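Local coordinates for protein peptide chain release factor subunit 1 (Aeropyrum pernix, PDB 3AGK) that probably ends translation at all three stop codons, recognising UAA, UAG and UGA and directing release of the finished polypeptide, at residues A[24-38]-A[120-134]. Numbering follows the deposited sequence.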
loop_
_atom_site.group_PDB
_atom_site.type_symbol
_atom_site.label_atom_id
_atom_site.label_comp_id
_atom_site.label_asym_id
_atom_site.label_seq_id
_atom_site.Cartn_x
_atom_site.Cartn_y
_atom_site.Cartn_z
ATOM N N LEU A 24 5.047 7.221 12.181
ATOM C CA LEU A 24 6.191 7.800 11.479
ATOM C C LEU A 24 5.681 8.513 10.224
ATOM O O LEU A 24 6.081 9.645 9.935
ATOM C CB LEU A 24 7.231 6.728 11.118
ATOM C CG LEU A 24 8.428 6.479 12.056
ATOM C CD1 LEU A 24 8.249 7.110 13.444
ATOM C CD2 LEU A 24 8.714 4.983 12.192
ATOM N N LYS A 25 4.777 7.859 9.493
ATOM C CA LYS A 25 4.234 8.447 8.267
ATOM C C LYS A 25 3.559 9.795 8.528
ATOM O O LYS A 25 3.451 10.622 7.623
ATOM C CB LYS A 25 3.298 7.470 7.533
ATOM C CG LYS A 25 4.042 6.321 6.840
ATOM C CD LYS A 25 3.234 5.650 5.734
ATOM C CE LYS A 25 2.263 4.622 6.279
ATOM N NZ LYS A 25 1.735 3.743 5.196
ATOM N N LYS A 26 3.141 10.023 9.771
ATOM C CA LYS A 26 2.525 11.291 10.166
ATOM C C LYS A 26 3.486 12.484 10.132
ATOM O O LYS A 26 3.050 13.622 9.985
ATOM C CB LYS A 26 1.920 11.189 11.571
ATOM C CG LYS A 26 0.532 10.566 11.653
ATOM C CD LYS A 26 -0.108 10.852 13.009
ATOM C CE LYS A 26 -1.554 10.389 13.056
ATOM N NZ LYS A 26 -2.270 10.931 14.245
ATOM N N TRP A 27 4.785 12.235 10.274
ATOM C CA TRP A 27 5.748 13.324 10.459
ATOM C C TRP A 27 6.033 14.156 9.216
ATOM O O TRP A 27 6.270 13.606 8.137
ATOM C CB TRP A 27 7.055 12.773 11.017
ATOM C CG TRP A 27 6.920 12.380 12.424
ATOM C CD1 TRP A 27 6.079 11.436 12.931
ATOM C CD2 TRP A 27 7.633 12.928 13.535
ATOM N NE1 TRP A 27 6.229 11.353 14.295
ATOM C CE2 TRP A 27 7.177 12.261 14.692
ATOM C CE3 TRP A 27 8.624 13.911 13.666
ATOM C CZ2 TRP A 27 7.675 12.545 15.961
ATOM C CZ3 TRP A 27 9.113 14.197 14.931
ATOM C CH2 TRP A 27 8.639 13.515 16.062
ATOM N N SER A 28 6.031 15.482 9.384
ATOM C CA SER A 28 6.354 16.407 8.295
ATOM C C SER A 28 7.022 17.685 8.802
ATOM O O SER A 28 6.904 18.029 9.976
ATOM C CB SER A 28 5.093 16.776 7.516
ATOM O OG SER A 28 4.292 17.678 8.255
ATOM N N ALA A 29 7.717 18.385 7.905
ATOM C CA ALA A 29 8.371 19.660 8.228
ATOM C C ALA A 29 8.558 20.543 6.981
ATOM O O ALA A 29 8.739 20.028 5.879
ATOM C CB ALA A 29 9.708 19.415 8.913
ATOM N N PRO A 30 8.515 21.876 7.157
ATOM C CA PRO A 30 8.670 22.835 6.052
ATOM C C PRO A 30 9.981 22.674 5.276
ATOM O O PRO A 30 9.951 22.590 4.046
ATOM C CB PRO A 30 8.640 24.193 6.759
ATOM C CG PRO A 30 7.864 23.950 8.000
ATOM C CD PRO A 30 8.203 22.549 8.428
ATOM N N ALA A 31 11.109 22.646 5.981
ATOM C CA ALA A 31 12.411 22.450 5.344
ATOM C C ALA A 31 12.874 21.012 5.520
ATOM O O ALA A 31 12.292 20.255 6.302
ATOM C CB ALA A 31 13.439 23.409 5.912
ATOM N N THR A 32 13.911 20.630 4.786
ATOM C CA THR A 32 14.399 19.262 4.857
ATOM C C THR A 32 15.232 19.066 6.116
ATOM O O THR A 32 16.456 19.128 6.072
ATOM C CB THR A 32 15.220 18.877 3.617
ATOM O OG1 THR A 32 16.373 19.719 3.524
ATOM C CG2 THR A 32 14.376 19.027 2.351
ATOM N N VAL A 33 14.550 18.808 7.232
ATOM C CA VAL A 33 15.183 18.782 8.549
ATOM C C VAL A 33 14.765 17.589 9.420
ATOM O O VAL A 33 14.907 17.631 10.647
ATOM C CB VAL A 33 14.882 20.084 9.326
ATOM C CG1 VAL A 33 15.200 21.301 8.462
ATOM C CG2 VAL A 33 13.427 20.109 9.799
ATOM N N LEU A 34 14.241 16.538 8.794
ATOM C CA LEU A 34 13.916 15.306 9.512
ATOM C C LEU A 34 14.864 14.187 9.087
ATOM O O LEU A 34 14.915 13.804 7.914
ATOM C CB LEU A 34 12.457 14.902 9.286
ATOM C CG LEU A 34 11.401 15.885 9.809
ATOM C CD1 LEU A 34 9.998 15.401 9.477
ATOM C CD2 LEU A 34 11.537 16.113 11.303
ATOM N N LEU A 35 15.618 13.679 10.052
ATOM C CA LEU A 35 16.691 12.720 9.799
ATOM C C LEU A 35 16.215 11.274 9.695
ATOM O O LEU A 35 15.451 10.794 10.531
ATOM C CB LEU A 35 17.743 12.833 10.904
ATOM C CG LEU A 35 18.883 11.815 10.958
ATOM C CD1 LEU A 35 19.383 11.523 9.562
ATOM C CD2 LEU A 35 20.026 12.355 11.811
ATOM N N SER A 36 16.684 10.587 8.660
ATOM C CA SER A 36 16.440 9.160 8.502
ATOM C C SER A 36 17.791 8.444 8.390
ATOM O O SER A 36 18.630 8.833 7.579
ATOM C CB SER A 36 15.592 8.902 7.248
ATOM O OG SER A 36 14.350 9.584 7.314
ATOM N N LEU A 37 18.010 7.405 9.191
ATOM C CA LEU A 37 19.309 6.732 9.217
ATOM C C LEU A 37 19.216 5.207 9.410
ATOM O O LEU A 37 18.740 4.731 10.439
ATOM C CB LEU A 37 20.174 7.347 10.313
ATOM C CG LEU A 37 21.482 6.645 10.645
ATOM C CD1 LEU A 37 22.470 6.854 9.508
ATOM C CD2 LEU A 37 22.034 7.207 11.925
ATOM N N TYR A 38 19.683 4.452 8.418
ATOM C CA TYR A 38 19.633 2.990 8.446
ATOM C C TYR A 38 21.044 2.414 8.464
ATOM O O TYR A 38 21.863 2.738 7.606
ATOM C CB TYR A 38 18.951 2.460 7.189
ATOM C CG TYR A 38 17.471 2.738 7.033
ATOM C CD1 TYR A 38 16.999 4.018 6.754
ATOM C CD2 TYR A 38 16.550 1.701 7.093
ATOM C CE1 TYR A 38 15.631 4.256 6.584
ATOM C CE2 TYR A 38 15.193 1.926 6.922
ATOM C CZ TYR A 38 14.733 3.200 6.670
ATOM O OH TYR A 38 13.376 3.398 6.501
ATOM N N PHE A 120 23.059 0.833 3.812
ATOM C CA PHE A 120 23.165 2.028 4.637
ATOM C C PHE A 120 22.428 3.161 3.956
ATOM O O PHE A 120 22.449 3.272 2.736
ATOM C CB PHE A 120 24.622 2.415 4.862
ATOM C CG PHE A 120 24.791 3.703 5.608
ATOM C CD1 PHE A 120 24.674 3.741 6.982
ATOM C CD2 PHE A 120 25.077 4.880 4.933
ATOM C CE1 PHE A 120 24.834 4.927 7.683
ATOM C CE2 PHE A 120 25.242 6.068 5.623
ATOM C CZ PHE A 120 25.122 6.094 6.996
ATOM N N TYR A 121 21.763 3.996 4.732
ATOM C CA TYR A 121 21.043 5.106 4.143
ATOM C C TYR A 121 21.017 6.227 5.163
ATOM O O TYR A 121 20.796 5.990 6.351
ATOM C CB TYR A 121 19.628 4.664 3.777
ATOM C CG TYR A 121 18.823 5.665 2.979
ATOM C CD1 TYR A 121 18.872 5.674 1.589
ATOM C CD2 TYR A 121 17.994 6.583 3.608
ATOM C CE1 TYR A 121 18.128 6.584 0.845
ATOM C CE2 TYR A 121 17.241 7.494 2.874
ATOM C CZ TYR A 121 17.317 7.488 1.493
ATOM O OH TYR A 121 16.575 8.380 0.761
ATOM N N TYR A 122 21.281 7.441 4.702
ATOM C CA TYR A 122 21.206 8.614 5.554
ATOM C C TYR A 122 20.482 9.693 4.792
ATOM O O TYR A 122 20.773 9.931 3.618
ATOM C CB TYR A 122 22.598 9.117 5.932
ATOM C CG TYR A 122 22.584 10.550 6.441
ATOM C CD1 TYR A 122 22.292 10.830 7.760
ATOM C CD2 TYR A 122 22.834 11.625 5.589
ATOM C CE1 TYR A 122 22.262 12.128 8.234
ATOM C CE2 TYR A 122 22.809 12.936 6.057
ATOM C CZ TYR A 122 22.522 13.171 7.387
ATOM O OH TYR A 122 22.483 14.447 7.888
ATOM N N ARG A 123 19.545 10.373 5.433
ATOM C CA ARG A 123 18.880 11.444 4.712
ATOM C C ARG A 123 18.232 12.493 5.603
ATOM O O ARG A 123 17.818 12.211 6.725
ATOM C CB ARG A 123 17.864 10.859 3.735
ATOM C CG ARG A 123 17.320 11.850 2.751
ATOM C CD ARG A 123 16.907 11.124 1.499
ATOM N NE ARG A 123 17.148 11.932 0.316
ATOM C CZ ARG A 123 16.188 12.466 -0.427
ATOM N NH1 ARG A 123 14.919 12.249 -0.113
ATOM N NH2 ARG A 123 16.497 13.200 -1.486
ATOM N N THR A 124 18.179 13.719 5.096
ATOM C CA THR A 124 17.397 14.761 5.740
ATOM C C THR A 124 16.334 15.215 4.762
ATOM O O THR A 124 16.635 15.560 3.627
ATOM C CB THR A 124 18.257 15.940 6.202
ATOM O OG1 THR A 124 19.064 16.411 5.114
ATOM C CG2 THR A 124 19.147 15.507 7.338
ATOM N N ASP A 125 15.083 15.189 5.193
ATOM C CA ASP A 125 13.994 15.517 4.292
ATOM C C ASP A 125 12.877 16.211 5.040
ATOM O O ASP A 125 12.995 16.464 6.242
ATOM C CB ASP A 125 13.474 14.262 3.591
ATOM C CG ASP A 125 13.070 14.530 2.153
ATOM O OD1 ASP A 125 13.569 13.824 1.254
ATOM O OD2 ASP A 125 12.262 15.450 1.916
ATOM N N LYS A 126 11.807 16.530 4.317
ATOM C CA LYS A 126 10.627 17.161 4.897
ATOM C C LYS A 126 9.768 16.098 5.607
ATOM O O LYS A 126 8.793 16.414 6.305
ATOM C CB LYS A 126 9.839 17.917 3.812
ATOM C CG LYS A 126 10.637 19.053 3.139
ATOM C CD LYS A 126 9.936 19.615 1.898
ATOM C CE LYS A 126 10.790 20.665 1.181
ATOM N NZ LYS A 126 10.157 21.150 -0.091
ATOM N N ARG A 127 10.167 14.836 5.433
ATOM C CA ARG A 127 9.514 13.697 6.071
ATOM C C ARG A 127 10.540 12.594 6.383
ATOM O O ARG A 127 11.692 12.661 5.944
ATOM C CB ARG A 127 8.390 13.160 5.173
ATOM C CG ARG A 127 8.861 12.605 3.835
ATOM C CD ARG A 127 7.714 12.474 2.829
ATOM N NE ARG A 127 6.685 11.532 3.263
ATOM C CZ ARG A 127 5.576 11.256 2.577
ATOM N NH1 ARG A 127 4.697 10.384 3.056
ATOM N NH2 ARG A 127 5.343 11.851 1.412
ATOM N N PHE A 128 10.131 11.594 7.159
ATOM C CA PHE A 128 10.963 10.410 7.363
ATOM C C PHE A 128 10.907 9.484 6.126
ATOM O O PHE A 128 9.863 9.337 5.479
ATOM C CB PHE A 128 10.537 9.638 8.631
ATOM C CG PHE A 128 10.800 10.376 9.941
ATOM C CD1 PHE A 128 12.006 11.035 10.169
ATOM C CD2 PHE A 128 9.850 10.363 10.964
ATOM C CE1 PHE A 128 12.248 11.696 11.376
ATOM C CE2 PHE A 128 10.081 11.016 12.170
ATOM C CZ PHE A 128 11.285 11.681 12.378
ATOM N N ILE A 129 12.036 8.869 5.793
ATOM C CA ILE A 129 12.069 7.898 4.709
ATOM C C ILE A 129 11.825 6.505 5.282
ATOM O O ILE A 129 12.665 5.955 5.993
ATOM C CB ILE A 129 13.417 7.910 3.981
ATOM C CG1 ILE A 129 13.851 9.350 3.690
ATOM C CG2 ILE A 129 13.343 7.048 2.713
ATOM C CD1 ILE A 129 12.866 10.135 2.862
ATOM N N THR A 130 10.670 5.939 4.973
ATOM C CA THR A 130 10.253 4.697 5.606
ATOM C C THR A 130 10.361 3.558 4.610
ATOM O O THR A 130 10.166 2.385 4.957
ATOM C CB THR A 130 8.812 4.804 6.071
ATOM O OG1 THR A 130 7.950 4.273 5.061
ATOM C CG2 THR A 130 8.446 6.256 6.317
ATOM N N ASP A 131 10.663 3.933 3.369
ATOM C CA ASP A 131 10.813 3.014 2.254
ATOM C C ASP A 131 11.023 1.568 2.644
ATOM O O ASP A 131 10.127 0.747 2.518
ATOM C CB ASP A 131 11.996 3.449 1.376
ATOM C CG ASP A 131 11.667 4.633 0.495
ATOM O OD1 ASP A 131 10.643 5.293 0.759
ATOM O OD2 ASP A 131 12.437 4.903 -0.457
ATOM N N PHE A 132 12.237 1.271 3.094
ATOM C CA PHE A 132 12.690 -0.097 3.288
ATOM C C PHE A 132 11.802 -0.838 4.279
ATOM O O PHE A 132 11.605 -2.048 4.162
ATOM C CB PHE A 132 14.141 -0.116 3.782
ATOM C CG PHE A 132 15.043 0.920 3.124
ATOM C CD1 PHE A 132 14.856 2.279 3.349
ATOM C CD2 PHE A 132 16.097 0.528 2.315
ATOM C CE1 PHE A 132 15.683 3.209 2.778
ATOM C CE2 PHE A 132 16.927 1.464 1.733
ATOM C CZ PHE A 132 16.720 2.803 1.967
ATOM N N LEU A 133 11.254 -0.101 5.240
ATOM C CA LEU A 133 10.500 -0.698 6.346
ATOM C C LEU A 133 9.115 -1.151 5.914
ATOM O O LEU A 133 8.620 -2.194 6.357
ATOM C CB LEU A 133 10.375 0.303 7.491
ATOM C CG LEU A 133 11.707 0.765 8.081
ATOM C CD1 LEU A 133 11.518 1.953 9.031
ATOM C CD2 LEU A 133 12.396 -0.398 8.786
ATOM N N GLU A 134 8.486 -0.354 5.057
ATOM C CA GLU A 134 7.153 -0.678 4.563
ATOM C C GLU A 134 7.144 -1.961 3.749
ATOM O O GLU A 134 6.113 -2.616 3.633
ATOM C CB GLU A 134 6.585 0.465 3.727
ATOM C CG GLU A 134 6.424 1.762 4.487
ATOM C CD GLU A 134 5.428 2.695 3.828
ATOM O OE1 GLU A 134 5.858 3.728 3.262
ATOM O OE2 GLU A 134 4.212 2.388 3.877
#
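Y38 reaches from strand 34-38 to I129 and F132 on the chain that follows strand 121-125 and folds back over one face of the sheet. It buries the most surface here, F128 and then K126 coming next. The strand that carries Y38 is paired antiparallel with 121-125. Its CG lies anti to the carbonyl carbon (chi1 -68°), which sends the ring along that face beneath residues 129-133. There the hydroxyl OH donates to I129 O at 2.7 Å, with the oxygen in the plane of the tyrosine ring. F132 puts CD1 over one face of the Y38 ring, toward its rim, 3.4 Å from Y38 CZ, with the two planes 44° apart, while L133 CG comes in at the ring edge.

One step along the same face, S36 OG takes the N-H of I129 in a nearly straight bond (2.9 Å, 175°). F128 wedges between the strand and residues 24-27: CE1 reaches L34 CB at 3.8 Å, and CE2 rests over one face of the W27 indole, 3.4 Å from W27 CD2. F96 of strand 93-98 meets the F128 ring and F109 of strand 107-111 the W27 ring.

At the far end V33 and L34 both face D125 in a classic beta bulge. K126 then runs extended beside residues 29-32, its CG 3.8 Å from T32 CG2, and its carbonyl O accepts a weak bond from A29 N.

A phenylalanine in place of Y38 would probably keep the packing on F132 but leave the carbonyl of I129 without its hydroxyl mate, so the loop there could shift. In this part of eRF1 domain 1 the rings of W27, Y38, F128 and F132 pack between the sheet and the returning chain, and two strand hydroxyls serve both backbone groups of I129, S36 OG taking its N-H and Y38 OH giving to its C=O, which probably sets where that chain lies.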